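Local coordinates for glycerol dehydratase (Clostridium butyricum, PDB 1R9D), which probably dehydrates glycerol without vitamin B12, as a glycyl radical enzyme of the pyruvate formate lyase-like family, at residues D326-S329 against T330-F333; V378-W381 against N382-D386; Y406-E409 against V410-A414; L519-L522 against S523-D527; S642-N645 against V646-S650. All blocks are in the same frame, centred on the assembly; numbering follows the deposited sequence.

Contact 1: residues D326-S329 against T330-F333; sequences DEIS and TKHF
A short, weakly bonded helix with a capped entry joins Asp326-Ser329 to Thr330-Phe333, and the carbonyl that precedes it, Asp326 O, is gripped twice by Thr330. The amide Thr330 N lies 2.9 Å from Asp326 O, while the hydroxyl Thr330 OG1 approaches Asp326 O to 2.6 Å from above the carbonyl plane. The hydroxyl can reach back because OG1 stands beside its own backbone N, opposite the carbonyl carbon (chi1 -61°). The Asp326 carboxylate caps the turn: Ser329 N points nearly straight at Asp326 OD2 (2.9 Å), Ile328 N adds a weak bond to the same oxygen, and Ser329 OG donates to the syn side of OD1. One turn on, Ser329 O accepts from both His332 N and Phe333 N, the second lying in its carbonyl plane. The imidazole of His332 folds back over the preceding turn, so that Ser329 CA sits over the centre of one face, 4.0 Å from the ring centroid, a CH-pi contact. Beside it, Ile328 CG2 comes within 3.9 Å of His332 NE2, and the Ile328 tip CD1 meets Lys331 CE. Glu327 turns outward to a salt bridge with Arg100. With both carboxylate oxygens engaged and two carbonyls each taking two donors, the hydrogen bonds are likely to hold the chain's course just before Phe333, whose side chain comes within about 4 Å of a bound glycerol (nearest atoms).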
loop_
_atom_site.group_PDB
_atom_site.type_symbol
_atom_site.label_atom_id
_atom_site.label_comp_id
_atom_site.label_asym_id
_atom_site.label_seq_id
_atom_site.Cartn_x
_atom_site.Cartn_y
_atom_site.Cartn_z
ATOM N N ASP A 326 -19.586 12.347 -16.305
ATOM C CA ASP A 326 -20.041 13.643 -15.811
ATOM C C ASP A 326 -20.231 14.597 -16.996
ATOM O O ASP A 326 -19.704 14.354 -18.089
ATOM C CB ASP A 326 -19.044 14.232 -14.807
ATOM C CG ASP A 326 -17.700 14.553 -15.433
ATOM O OD1 ASP A 326 -16.834 13.651 -15.496
ATOM O OD2 ASP A 326 -17.519 15.710 -15.864
ATOM N N GLU A 327 -20.972 15.680 -16.778
ATOM C CA GLU A 327 -21.266 16.627 -17.855
ATOM C C GLU A 327 -20.085 17.284 -18.552
ATOM O O GLU A 327 -20.168 17.588 -19.743
ATOM C CB GLU A 327 -22.249 17.706 -17.375
ATOM C CG GLU A 327 -21.902 18.376 -16.069
ATOM C CD GLU A 327 -23.006 19.317 -15.603
ATOM O OE1 GLU A 327 -24.195 18.937 -15.693
ATOM O OE2 GLU A 327 -22.688 20.432 -15.145
ATOM N N ILE A 328 -18.994 17.508 -17.833
ATOM C CA ILE A 328 -17.820 18.115 -18.453
ATOM C C ILE A 328 -17.070 17.069 -19.280
ATOM O O ILE A 328 -16.746 17.296 -20.448
ATOM C CB ILE A 328 -16.874 18.716 -17.389
ATOM C CG1 ILE A 328 -17.596 19.828 -16.622
ATOM C CG2 ILE A 328 -15.621 19.273 -18.050
ATOM C CD1 ILE A 328 -18.140 20.939 -17.514
ATOM N N SER A 329 -16.803 15.916 -18.680
ATOM C CA SER A 329 -16.099 14.848 -19.379
ATOM C C SER A 329 -16.873 14.408 -20.617
ATOM O O SER A 329 -16.290 13.958 -21.606
ATOM C CB SER A 329 -15.895 13.655 -18.441
ATOM O OG SER A 329 -15.147 14.045 -17.308
ATOM N N THR A 330 -18.195 14.540 -20.565
ATOM C CA THR A 330 -19.016 14.151 -21.697
ATOM C C THR A 330 -18.692 15.019 -22.913
ATOM O O THR A 330 -18.905 14.603 -24.051
ATOM C CB THR A 330 -20.513 14.258 -21.353
ATOM O OG1 THR A 330 -20.798 13.376 -20.259
ATOM C CG2 THR A 330 -21.363 13.859 -22.547
ATOM N N LYS A 331 -18.174 16.219 -22.663
ATOM C CA LYS A 331 -17.795 17.126 -23.745
ATOM C C LYS A 331 -16.514 16.616 -24.412
ATOM O O LYS A 331 -16.276 16.880 -25.592
ATOM C CB LYS A 331 -17.557 18.538 -23.208
ATOM C CG LYS A 331 -18.772 19.192 -22.568
ATOM C CD LYS A 331 -18.376 20.509 -21.909
ATOM C CE LYS A 331 -19.531 21.143 -21.145
ATOM N NZ LYS A 331 -20.656 21.540 -22.027
ATOM N N HIS A 332 -15.700 15.888 -23.648
ATOM C CA HIS A 332 -14.445 15.323 -24.154
ATOM C C HIS A 332 -14.698 14.055 -24.958
ATOM O O HIS A 332 -13.932 13.723 -25.864
ATOM C CB HIS A 332 -13.501 14.929 -23.008
ATOM C CG HIS A 332 -13.276 15.997 -21.987
ATOM N ND1 HIS A 332 -12.518 15.781 -20.855
ATOM C CD2 HIS A 332 -13.714 17.275 -21.908
ATOM C CE1 HIS A 332 -12.500 16.880 -20.123
ATOM N NE2 HIS A 332 -13.220 17.801 -20.740
ATOM N N PHE A 333 -15.763 13.336 -24.607
ATOM C CA PHE A 333 -16.098 12.078 -25.266
ATOM C C PHE A 333 -17.573 12.054 -25.679
ATOM O O PHE A 333 -18.373 11.325 -25.093
ATOM C CB PHE A 333 -15.824 10.902 -24.318
ATOM C CG PHE A 333 -14.491 10.975 -23.603
ATOM C CD1 PHE A 333 -14.414 11.416 -22.286
ATOM C CD2 PHE A 333 -13.317 10.590 -24.247
ATOM C CE1 PHE A 333 -13.189 11.470 -21.616
ATOM C CE2 PHE A 333 -12.082 10.642 -23.587
ATOM C CZ PHE A 333 -12.019 11.081 -22.271
#

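Contact 2: residues V378-W381 against N382-D386; sequences VRIW and NKTPD
The indole of Trp381 carries the chain that follows it on one face: Lys383 CB rests over the six-membered ring, 3.5 Å from its centroid and 18° off the normal, while the amides Lys383 N and Thr384 N lie over the same face nearer the rim. Farther along the lysine, Lys383 CD touches Trp381 CH2 at 3.5 Å before the lysine chain bends and departs from the ring. At the indole edge, in plane, sits a water. The ring reaches this place because CG stands between the backbone N and the carbonyl carbon (chi1 69°), which folds the indole across its own succeeding backbone; NE1 is then held by Asp353. Trp381 to Thr384 form a type I beta turn at the end of strand 375-380, closed by Thr384 N to Trp381 O at 3.1 Å. A second bond runs the other way, with Trp381 N pointing almost straight (173°) at Thr384 OG1, 2.8 Å off. Besides this direct bond within the turn, the Thr384 hydroxyl OG1 meets the water at 2.6 Å, and the water donates to Arg379 O on the strand, also at 2.6 Å. The methyl Thr384 CG2 lies 4.0 Å from Ile380 CD1, the two side chains meeting at a slant. Pro385 then takes the N-cap position of helix 386-397, while Asp386, in its first turn, forms a salt bridge with Arg724.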
loop_
_atom_site.group_PDB
_atom_site.type_symbol
_atom_site.label_atom_id
_atom_site.label_comp_id
_atom_site.label_asym_id
_atom_site.label_seq_id
_atom_site.Cartn_x
_atom_site.Cartn_y
_atom_site.Cartn_z
ATOM N N VAL A 378 -7.816 -0.728 -40.385
ATOM C CA VAL A 378 -7.036 -1.611 -41.234
ATOM C C VAL A 378 -5.568 -1.179 -41.197
ATOM O O VAL A 378 -5.259 0.009 -41.107
ATOM C CB VAL A 378 -7.518 -1.602 -42.718
ATOM C CG1 VAL A 378 -8.991 -2.020 -42.801
ATOM C CG2 VAL A 378 -7.312 -0.224 -43.334
ATOM N N ARG A 379 -4.670 -2.151 -41.225
ATOM C CA ARG A 379 -3.242 -1.856 -41.238
ATOM C C ARG A 379 -2.816 -1.888 -42.696
ATOM O O ARG A 379 -3.284 -2.728 -43.464
ATOM C CB ARG A 379 -2.466 -2.904 -40.435
ATOM C CG ARG A 379 -2.509 -2.674 -38.935
ATOM C CD ARG A 379 -1.785 -3.770 -38.168
ATOM N NE ARG A 379 -0.450 -4.016 -38.707
ATOM C CZ ARG A 379 0.437 -4.830 -38.149
ATOM N NH1 ARG A 379 0.134 -5.471 -37.027
ATOM N NH2 ARG A 379 1.622 -5.021 -38.726
ATOM N N ILE A 380 -1.934 -0.969 -43.076
ATOM C CA ILE A 380 -1.446 -0.877 -44.446
ATOM C C ILE A 380 0.079 -0.888 -44.423
ATOM O O ILE A 380 0.684 -0.251 -43.569
ATOM C CB ILE A 380 -1.913 0.450 -45.107
ATOM C CG1 ILE A 380 -3.444 0.509 -45.149
ATOM C CG2 ILE A 380 -1.317 0.592 -46.504
ATOM C CD1 ILE A 380 -4.090 -0.579 -45.992
ATOM N N TRP A 381 0.695 -1.634 -45.332
ATOM C CA TRP A 381 2.148 -1.658 -45.409
ATOM C C TRP A 381 2.584 -1.771 -46.867
ATOM O O TRP A 381 1.740 -1.838 -47.761
ATOM C CB TRP A 381 2.742 -2.785 -44.545
ATOM C CG TRP A 381 2.497 -4.185 -45.006
ATOM C CD1 TRP A 381 1.292 -4.824 -45.119
ATOM C CD2 TRP A 381 3.499 -5.155 -45.335
ATOM N NE1 TRP A 381 1.485 -6.138 -45.492
ATOM C CE2 TRP A 381 2.831 -6.365 -45.631
ATOM C CE3 TRP A 381 4.898 -5.118 -45.405
ATOM C CZ2 TRP A 381 3.517 -7.530 -45.991
ATOM C CZ3 TRP A 381 5.582 -6.278 -45.763
ATOM C CH2 TRP A 381 4.888 -7.468 -46.051
ATOM N N ASN A 382 3.890 -1.769 -47.118
ATOM C CA ASN A 382 4.383 -1.830 -48.493
ATOM C C ASN A 382 3.827 -2.965 -49.347
ATOM O O ASN A 382 3.629 -2.793 -50.552
ATOM C CB ASN A 382 5.917 -1.889 -48.520
ATOM C CG ASN A 382 6.564 -0.533 -48.274
ATOM O OD1 ASN A 382 7.771 -0.359 -48.484
ATOM N ND2 ASN A 382 5.773 0.430 -47.822
ATOM N N LYS A 383 3.569 -4.117 -48.732
ATOM C CA LYS A 383 3.063 -5.261 -49.475
ATOM C C LYS A 383 1.584 -5.585 -49.284
ATOM O O LYS A 383 1.164 -6.722 -49.497
ATOM C CB LYS A 383 3.907 -6.500 -49.163
ATOM C CG LYS A 383 5.349 -6.398 -49.655
ATOM C CD LYS A 383 6.133 -7.661 -49.336
ATOM C CE LYS A 383 6.788 -8.225 -50.586
ATOM N NZ LYS A 383 5.795 -8.583 -51.641
ATOM N N THR A 384 0.795 -4.596 -48.882
ATOM C CA THR A 384 -0.643 -4.802 -48.715
ATOM C C THR A 384 -1.212 -5.212 -50.072
ATOM O O THR A 384 -0.928 -4.571 -51.081
ATOM C CB THR A 384 -1.343 -3.499 -48.273
ATOM O OG1 THR A 384 -0.926 -3.165 -46.945
ATOM C CG2 THR A 384 -2.864 -3.656 -48.319
ATOM N N PRO A 385 -2.009 -6.293 -50.118
ATOM C CA PRO A 385 -2.586 -6.729 -51.398
ATOM C C PRO A 385 -3.486 -5.628 -51.955
ATOM O O PRO A 385 -4.236 -5.007 -51.204
ATOM C CB PRO A 385 -3.385 -7.975 -51.014
ATOM C CG PRO A 385 -2.659 -8.496 -49.805
ATOM C CD PRO A 385 -2.357 -7.230 -49.036
ATOM N N ASP A 386 -3.417 -5.381 -53.261
ATOM C CA ASP A 386 -4.244 -4.339 -53.864
ATOM C C ASP A 386 -5.728 -4.553 -53.596
ATOM O O ASP A 386 -6.455 -3.607 -53.302
ATOM C CB ASP A 386 -4.020 -4.265 -55.380
ATOM C CG ASP A 386 -2.614 -3.828 -55.745
ATOM O OD1 ASP A 386 -2.037 -2.992 -55.016
ATOM O OD2 ASP A 386 -2.089 -4.311 -56.772
HETATM O O HOH W 1 -2.265 -4.443 -45.123
#

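Contact 3: residues Y406-E409 against V410-A414; sequences YNDE and VIIPA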
loop_
_atom_site.group_PDB
_atom_site.type_symbol
_atom_site.label_atom_id
_atom_site.label_comp_id
_atom_site.label_asym_id
_atom_site.label_seq_id
_atom_site.Cartn_x
_atom_site.Cartn_y
_atom_site.Cartn_z
ATOM N N TYR A 406 -4.030 2.774 -40.853
ATOM C CA TYR A 406 -2.802 2.914 -40.066
ATOM C C TYR A 406 -1.581 2.453 -40.837
ATOM O O TYR A 406 -1.611 1.423 -41.511
ATOM C CB TYR A 406 -2.926 2.137 -38.754
ATOM C CG TYR A 406 -4.041 2.667 -37.896
ATOM C CD1 TYR A 406 -5.349 2.208 -38.061
ATOM C CD2 TYR A 406 -3.806 3.675 -36.970
ATOM C CE1 TYR A 406 -6.394 2.751 -37.322
ATOM C CE2 TYR A 406 -4.843 4.225 -36.224
ATOM C CZ TYR A 406 -6.135 3.756 -36.410
ATOM O OH TYR A 406 -7.165 4.305 -35.686
ATOM N N ASN A 407 -0.495 3.212 -40.700
ATOM C CA ASN A 407 0.748 2.955 -41.425
ATOM C C ASN A 407 1.807 2.116 -40.708
ATOM O O ASN A 407 2.503 2.604 -39.831
ATOM C CB ASN A 407 1.341 4.312 -41.833
ATOM C CG ASN A 407 2.521 4.184 -42.769
ATOM O OD1 ASN A 407 2.777 3.115 -43.321
ATOM N ND2 ASN A 407 3.235 5.289 -42.973
ATOM N N ASP A 408 1.919 0.849 -41.099
ATOM C CA ASP A 408 2.905 -0.077 -40.533
ATOM C C ASP A 408 4.325 0.472 -40.661
ATOM O O ASP A 408 5.157 0.301 -39.768
ATOM C CB ASP A 408 2.883 -1.398 -41.298
ATOM C CG ASP A 408 1.820 -2.363 -40.808
ATOM O OD1 ASP A 408 0.843 -1.934 -40.161
ATOM O OD2 ASP A 408 1.976 -3.571 -41.100
ATOM N N GLU A 409 4.595 1.113 -41.794
ATOM C CA GLU A 409 5.929 1.633 -42.087
ATOM C C GLU A 409 6.454 2.664 -41.095
ATOM O O GLU A 409 7.664 2.811 -40.934
ATOM C CB GLU A 409 5.957 2.188 -43.515
ATOM C CG GLU A 409 5.524 1.178 -44.597
ATOM C CD GLU A 409 6.436 -0.038 -44.702
ATOM O OE1 GLU A 409 7.671 0.129 -44.579
ATOM O OE2 GLU A 409 5.926 -1.162 -44.933
ATOM N N VAL A 410 5.553 3.386 -40.436
ATOM C CA VAL A 410 5.949 4.372 -39.431
ATOM C C VAL A 410 5.772 3.785 -38.030
ATOM O O VAL A 410 6.648 3.896 -37.171
ATOM C CB VAL A 410 5.089 5.667 -39.515
ATOM C CG1 VAL A 410 5.318 6.537 -38.279
ATOM C CG2 VAL A 410 5.446 6.450 -40.762
ATOM N N ILE A 411 4.635 3.138 -37.811
ATOM C CA ILE A 411 4.325 2.577 -36.503
ATOM C C ILE A 411 5.292 1.524 -35.970
ATOM O O ILE A 411 5.682 1.581 -34.805
ATOM C CB ILE A 411 2.882 2.024 -36.488
ATOM C CG1 ILE A 411 1.905 3.188 -36.670
ATOM C CG2 ILE A 411 2.609 1.285 -35.177
ATOM C CD1 ILE A 411 0.455 2.764 -36.841
ATOM N N ILE A 412 5.681 0.570 -36.808
ATOM C CA ILE A 412 6.597 -0.477 -36.367
ATOM C C ILE A 412 7.926 0.117 -35.877
ATOM O O ILE A 412 8.355 -0.168 -34.758
ATOM C CB ILE A 412 6.806 -1.526 -37.490
ATOM C CG1 ILE A 412 5.485 -2.274 -37.724
ATOM C CG2 ILE A 412 7.901 -2.513 -37.106
ATOM C CD1 ILE A 412 5.504 -3.267 -38.876
ATOM N N PRO A 413 8.588 0.959 -36.694
ATOM C CA PRO A 413 9.859 1.562 -36.265
ATOM C C PRO A 413 9.694 2.395 -34.987
ATOM O O PRO A 413 10.528 2.342 -34.081
ATOM C CB PRO A 413 10.252 2.433 -37.459
ATOM C CG PRO A 413 9.662 1.707 -38.617
ATOM C CD PRO A 413 8.307 1.281 -38.105
ATOM N N ALA A 414 8.618 3.177 -34.925
ATOM C CA ALA A 414 8.351 4.002 -33.753
ATOM C C ALA A 414 8.228 3.140 -32.492
ATOM O O ALA A 414 8.721 3.512 -31.424
ATOM C CB ALA A 414 7.073 4.815 -33.963
#
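Ile411 lies back along the strand end that precedes its helix, and each atom of its longer branch meets something there. Ile411 CB is 3.4 Å from Asn407 O, Ile411 CG1 is 3.3 Å from that oxygen, and the terminal Ile411 CD1 reaches Tyr406 CB at 3.9 Å, coming up to the edge of the tyrosine ring near its plane. With CG1 beside the backbone N (chi1 -65°) and the chain extended beyond it, the branch runs toward the N-terminus of the helix. Asn407 O also accepts two amides: Ile411 N arrives nearly head-on at 3.0 Å, and Val410 N comes from above the carbonyl plane. Asn407 is the N-cap; its OD1 takes a weak bond from Glu409 N, while ND2 lies 3.3 Å from Val410 CG2 and is bonded to Gly731 O. Ile412 repeats the pattern one residue later, its CD1 reaching Asp408 CB. Pro413 has no amide hydrogen to give the preceding turn, and the helix kinks there. The junction therefore joins strand 404-407, between strands 375-380 and 733-738 of a mixed sheet, to helix 408-417, with Ile412 packed on helix 422-426.

Contact 4: residues L519-L522 against S523-D527; sequences LPFL and SSMVD
Two serines next to each other turn their hydroxyls differently, and each finds a carbonyl of the preceding turn. Ser523 OG stands beside its own backbone N (chi1 -62°), which carries it back to Leu519 O at 2.6 Å; Ser524 OG takes the position between N and the carbonyl carbon (chi1 68°) and meets Phe521 O, likewise at 2.6 Å. Leu519 O is doubly held, for Ser523 N reaches it at 3.2 Å from the face opposite the hydroxyl. Ser523 OG in its turn accepts from Leu536 N. Near the helix end, Ser524 N bonds to Pro520 O and only weakly to Phe521 O, and Met525 N, 3.1 Å from Leu522 O, approaches from above that carbonyl plane. Met525 bends at its end, laying the methyl CE 3.4 Å from Phe521 CE1; SD stands obliquely 4.8 Å from the ring centroid, a Met-aromatic contact. Leu519 is the N-cap, and the carboxylate of Glu277 receives the amides of Phe521 and Leu522 in the first turn. This short helix, 520-524, is thus buried among helices 260-277, 197-230 and 47-61: Phe521 packs on Ile273 and Leu55, Met525 on Ile270, and Pro520 on Ser207 and Ile48.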
loop_
_atom_site.group_PDB
_atom_site.type_symbol
_atom_site.label_atom_id
_atom_site.label_comp_id
_atom_site.label_asym_id
_atom_site.label_seq_id
_atom_site.Cartn_x
_atom_site.Cartn_y
_atom_site.Cartn_z
ATOM N N LEU A 519 -6.510 -4.591 -10.576
ATOM C CA LEU A 519 -7.477 -5.494 -11.206
ATOM C C LEU A 519 -7.012 -6.929 -11.458
ATOM O O LEU A 519 -6.224 -7.185 -12.367
ATOM C CB LEU A 519 -7.957 -4.877 -12.524
ATOM C CG LEU A 519 -8.501 -3.447 -12.426
ATOM C CD1 LEU A 519 -9.085 -3.047 -13.772
ATOM C CD2 LEU A 519 -9.573 -3.352 -11.345
ATOM N N PRO A 520 -7.535 -7.889 -10.676
ATOM C CA PRO A 520 -7.195 -9.315 -10.781
ATOM C C PRO A 520 -7.564 -9.970 -12.113
ATOM O O PRO A 520 -6.736 -10.634 -12.734
ATOM C CB PRO A 520 -7.972 -9.952 -9.620
ATOM C CG PRO A 520 -8.244 -8.821 -8.690
ATOM C CD PRO A 520 -8.525 -7.672 -9.608
ATOM N N PHE A 521 -8.807 -9.789 -12.550
ATOM C CA PHE A 521 -9.255 -10.415 -13.791
ATOM C C PHE A 521 -8.508 -9.916 -15.031
ATOM O O PHE A 521 -7.942 -10.708 -15.788
ATOM C CB PHE A 521 -10.766 -10.218 -13.972
ATOM C CG PHE A 521 -11.332 -10.940 -15.165
ATOM C CD1 PHE A 521 -11.723 -10.238 -16.302
ATOM C CD2 PHE A 521 -11.447 -12.327 -15.162
ATOM C CE1 PHE A 521 -12.221 -10.905 -17.424
ATOM C CE2 PHE A 521 -11.944 -13.007 -16.276
ATOM C CZ PHE A 521 -12.332 -12.296 -17.411
ATOM N N LEU A 522 -8.507 -8.606 -15.236
ATOM C CA LEU A 522 -7.828 -8.028 -16.389
ATOM C C LEU A 522 -6.342 -8.407 -16.415
ATOM O O LEU A 522 -5.804 -8.793 -17.454
ATOM C CB LEU A 522 -7.961 -6.504 -16.361
ATOM C CG LEU A 522 -7.391 -5.777 -17.582
ATOM C CD1 LEU A 522 -8.276 -6.055 -18.787
ATOM C CD2 LEU A 522 -7.311 -4.278 -17.311
ATOM N N SER A 523 -5.687 -8.305 -15.263
ATOM C CA SER A 523 -4.261 -8.607 -15.167
ATOM C C SER A 523 -3.888 -10.034 -15.547
ATOM O O SER A 523 -2.806 -10.276 -16.088
ATOM C CB SER A 523 -3.759 -8.314 -13.749
ATOM O OG SER A 523 -3.901 -6.940 -13.428
ATOM N N SER A 524 -4.781 -10.978 -15.275
ATOM C CA SER A 524 -4.510 -12.378 -15.571
ATOM C C SER A 524 -4.354 -12.650 -17.061
ATOM O O SER A 524 -3.785 -13.667 -17.451
ATOM C CB SER A 524 -5.624 -13.264 -14.998
ATOM O OG SER A 524 -6.850 -13.065 -15.686
ATOM N N MET A 525 -4.851 -11.737 -17.891
ATOM C CA MET A 525 -4.784 -11.912 -19.335
ATOM C C MET A 525 -3.732 -11.058 -20.046
ATOM O O MET A 525 -3.792 -10.888 -21.263
ATOM C CB MET A 525 -6.166 -11.655 -19.944
ATOM C CG MET A 525 -7.229 -12.607 -19.412
ATOM S SD MET A 525 -8.867 -12.273 -20.075
ATOM C CE MET A 525 -9.304 -10.842 -19.147
ATOM N N VAL A 526 -2.773 -10.529 -19.292
ATOM C CA VAL A 526 -1.699 -9.715 -19.870
ATOM C C VAL A 526 -0.367 -10.233 -19.321
ATOM O O VAL A 526 -0.189 -10.361 -18.112
ATOM C CB VAL A 526 -1.867 -8.224 -19.523
ATOM C CG1 VAL A 526 -0.732 -7.410 -20.160
ATOM C CG2 VAL A 526 -3.214 -7.730 -20.036
ATOM N N ASP A 527 0.561 -10.516 -20.226
ATOM C CA ASP A 527 1.853 -11.092 -19.870
ATOM C C ASP A 527 2.730 -10.576 -18.753
ATOM O O ASP A 527 2.902 -9.378 -18.541
ATOM C CB ASP A 527 2.704 -11.257 -21.121
ATOM C CG ASP A 527 2.445 -12.573 -21.810
ATOM O OD1 ASP A 527 3.052 -12.825 -22.875
ATOM O OD2 ASP A 527 1.630 -13.360 -21.272
#

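Contact 5: residues S642-N645 against V646-S650; sequences SSIN and VYFGS
Ile644 and Phe648, one helical turn apart, make the closest side-chain contact here. The methyl Ile644 CD1 lies over one face of the Phe648 ring, 3.8 Å from the centroid and 20° off the normal, a CH-pi contact displaced toward the rim at CE2, which it approaches to 3.6 Å. Ile644 CG1, one atom nearer the backbone, is 4.0 Å from Phe648 CD2 and turns another side to Tyr647, meeting that ring near its plane at CD2, 4.2 Å away. The isoleucine thus stands against a face of one aromatic ring and the edge of the other. Its CG1 branch points away from the backbone N (chi1 -154°) and continues extended to CD1, which brings the methyl up to the phenylalanine. The backbone sets the spacing: Phe648 N meets Ile644 O at 2.7 Å in a nearly straight bond (171°), and Gly649 N reaches Asn645 O at 3.1 Å. At the start of the helix a water links two backbone groups, donating to Ser643 O at 2.7 Å and accepting a weak bond from Tyr647 N. Asn645 directs ND2 away to Leu665 O and Asp778 OD1, while Ser643 OG bonds to Lys331 O. Helix 644-650 accordingly lies between several elements: Ile644 and Phe648 pack on Phe450 of strand 449-452, Val646 faces helix 773-781, and the Tyr647 ring meets that of His332 on helix 329-332.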
loop_
_atom_site.group_PDB
_atom_site.type_symbol
_atom_site.label_atom_id
_atom_site.label_comp_id
_atom_site.label_asym_id
_atom_site.label_seq_id
_atom_site.Cartn_x
_atom_site.Cartn_y
_atom_site.Cartn_z
ATOM N N SER A 642 -10.268 13.350 -29.706
ATOM C CA SER A 642 -11.599 12.831 -29.386
ATOM C C SER A 642 -12.515 13.993 -29.810
ATOM O O SER A 642 -12.432 14.441 -30.953
ATOM C CB SER A 642 -11.744 12.545 -27.891
ATOM O OG SER A 642 -12.969 11.870 -27.643
ATOM N N SER A 643 -13.368 14.495 -28.919
ATOM C CA SER A 643 -14.227 15.627 -29.285
ATOM C C SER A 643 -13.881 16.878 -28.475
ATOM O O SER A 643 -14.604 17.875 -28.522
ATOM C CB SER A 643 -15.715 15.277 -29.083
ATOM O OG SER A 643 -16.034 15.003 -27.722
ATOM N N ILE A 644 -12.756 16.840 -27.763
ATOM C CA ILE A 644 -12.363 17.951 -26.904
ATOM C C ILE A 644 -11.875 19.232 -27.580
ATOM O O ILE A 644 -11.773 20.267 -26.923
ATOM C CB ILE A 644 -11.301 17.498 -25.863
ATOM C CG1 ILE A 644 -11.373 18.393 -24.621
ATOM C CG2 ILE A 644 -9.897 17.582 -26.463
ATOM C CD1 ILE A 644 -10.542 17.887 -23.446
ATOM N N ASN A 645 -11.584 19.184 -28.877
ATOM C CA ASN A 645 -11.114 20.391 -29.560
ATOM C C ASN A 645 -12.167 21.503 -29.524
ATOM O O ASN A 645 -11.832 22.687 -29.548
ATOM C CB ASN A 645 -10.708 20.079 -31.006
ATOM C CG ASN A 645 -11.848 19.528 -31.835
ATOM O OD1 ASN A 645 -12.374 18.449 -31.558
ATOM N ND2 ASN A 645 -12.231 20.267 -32.869
ATOM N N VAL A 646 -13.440 21.123 -29.463
ATOM C CA VAL A 646 -14.515 22.106 -29.397
ATOM C C VAL A 646 -14.529 22.707 -27.993
ATOM O O VAL A 646 -14.500 23.924 -27.833
ATOM C CB VAL A 646 -15.882 21.460 -29.709
ATOM C CG1 VAL A 646 -17.004 22.479 -29.515
ATOM C CG2 VAL A 646 -15.888 20.943 -31.145
ATOM N N TYR A 647 -14.553 21.852 -26.973
ATOM C CA TYR A 647 -14.551 22.319 -25.588
ATOM C C TYR A 647 -13.309 23.152 -25.262
ATOM O O TYR A 647 -13.413 24.216 -24.649
ATOM C CB TYR A 647 -14.629 21.135 -24.620
ATOM C CG TYR A 647 -14.603 21.549 -23.167
ATOM C CD1 TYR A 647 -15.592 22.382 -22.646
ATOM C CD2 TYR A 647 -13.595 21.107 -22.311
ATOM C CE1 TYR A 647 -15.580 22.766 -21.307
ATOM C CE2 TYR A 647 -13.575 21.486 -20.968
ATOM C CZ TYR A 647 -14.571 22.314 -20.477
ATOM O OH TYR A 647 -14.568 22.688 -19.151
ATOM N N PHE A 648 -12.135 22.663 -25.656
ATOM C CA PHE A 648 -10.893 23.396 -25.400
ATOM C C PHE A 648 -10.972 24.765 -26.073
ATOM O O PHE A 648 -10.528 25.770 -25.514
ATOM C CB PHE A 648 -9.680 22.627 -25.948
ATOM C CG PHE A 648 -8.986 21.739 -24.926
ATOM C CD1 PHE A 648 -7.896 20.947 -25.307
ATOM C CD2 PHE A 648 -9.397 21.710 -23.596
ATOM C CE1 PHE A 648 -7.227 20.141 -24.374
ATOM C CE2 PHE A 648 -8.734 20.906 -22.653
ATOM C CZ PHE A 648 -7.647 20.123 -23.047
ATOM N N GLY A 649 -11.545 24.797 -27.271
ATOM C CA GLY A 649 -11.673 26.050 -27.996
ATOM C C GLY A 649 -12.508 27.080 -27.252
ATOM O O GLY A 649 -12.205 28.274 -27.272
ATOM N N SER A 650 -13.562 26.616 -26.591
ATOM C CA SER A 650 -14.443 27.505 -25.838
ATOM C C SER A 650 -13.731 28.134 -24.643
ATOM O O SER A 650 -14.160 29.171 -24.131
ATOM C CB SER A 650 -15.675 26.738 -25.345
ATOM O OG SER A 650 -15.365 25.952 -24.201
HETATM O O HOH W 2 -16.320 19.294 -26.917
#

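Contacts 1 and 5 are neighbours, their centres about 10 Å apart: the serines just before helix 644-650 bond to backbone carbonyls of helix 329-332, and rings of the two helices pack together. Contacts 2 and 3 form a second pair, on adjacent strands 375-380 and 404-407, joined by strand hydrogen bonding and the Arg379-Asp408 salt bridge. Contact 4 stands apart, enclosed by helices. Contacts 3, 4 and 5 are largely buried, contact 4 entirely among its touching residues, whereas 1 and 2 are only partly buried. Hydroxyl-to-carbonyl bonds between the two segments mark contacts 1 and 4; contact 2 instead uses a threonine hydroxyl as acceptor, contact 3 an asparagine cap, and contact 5 mainly apolar packing.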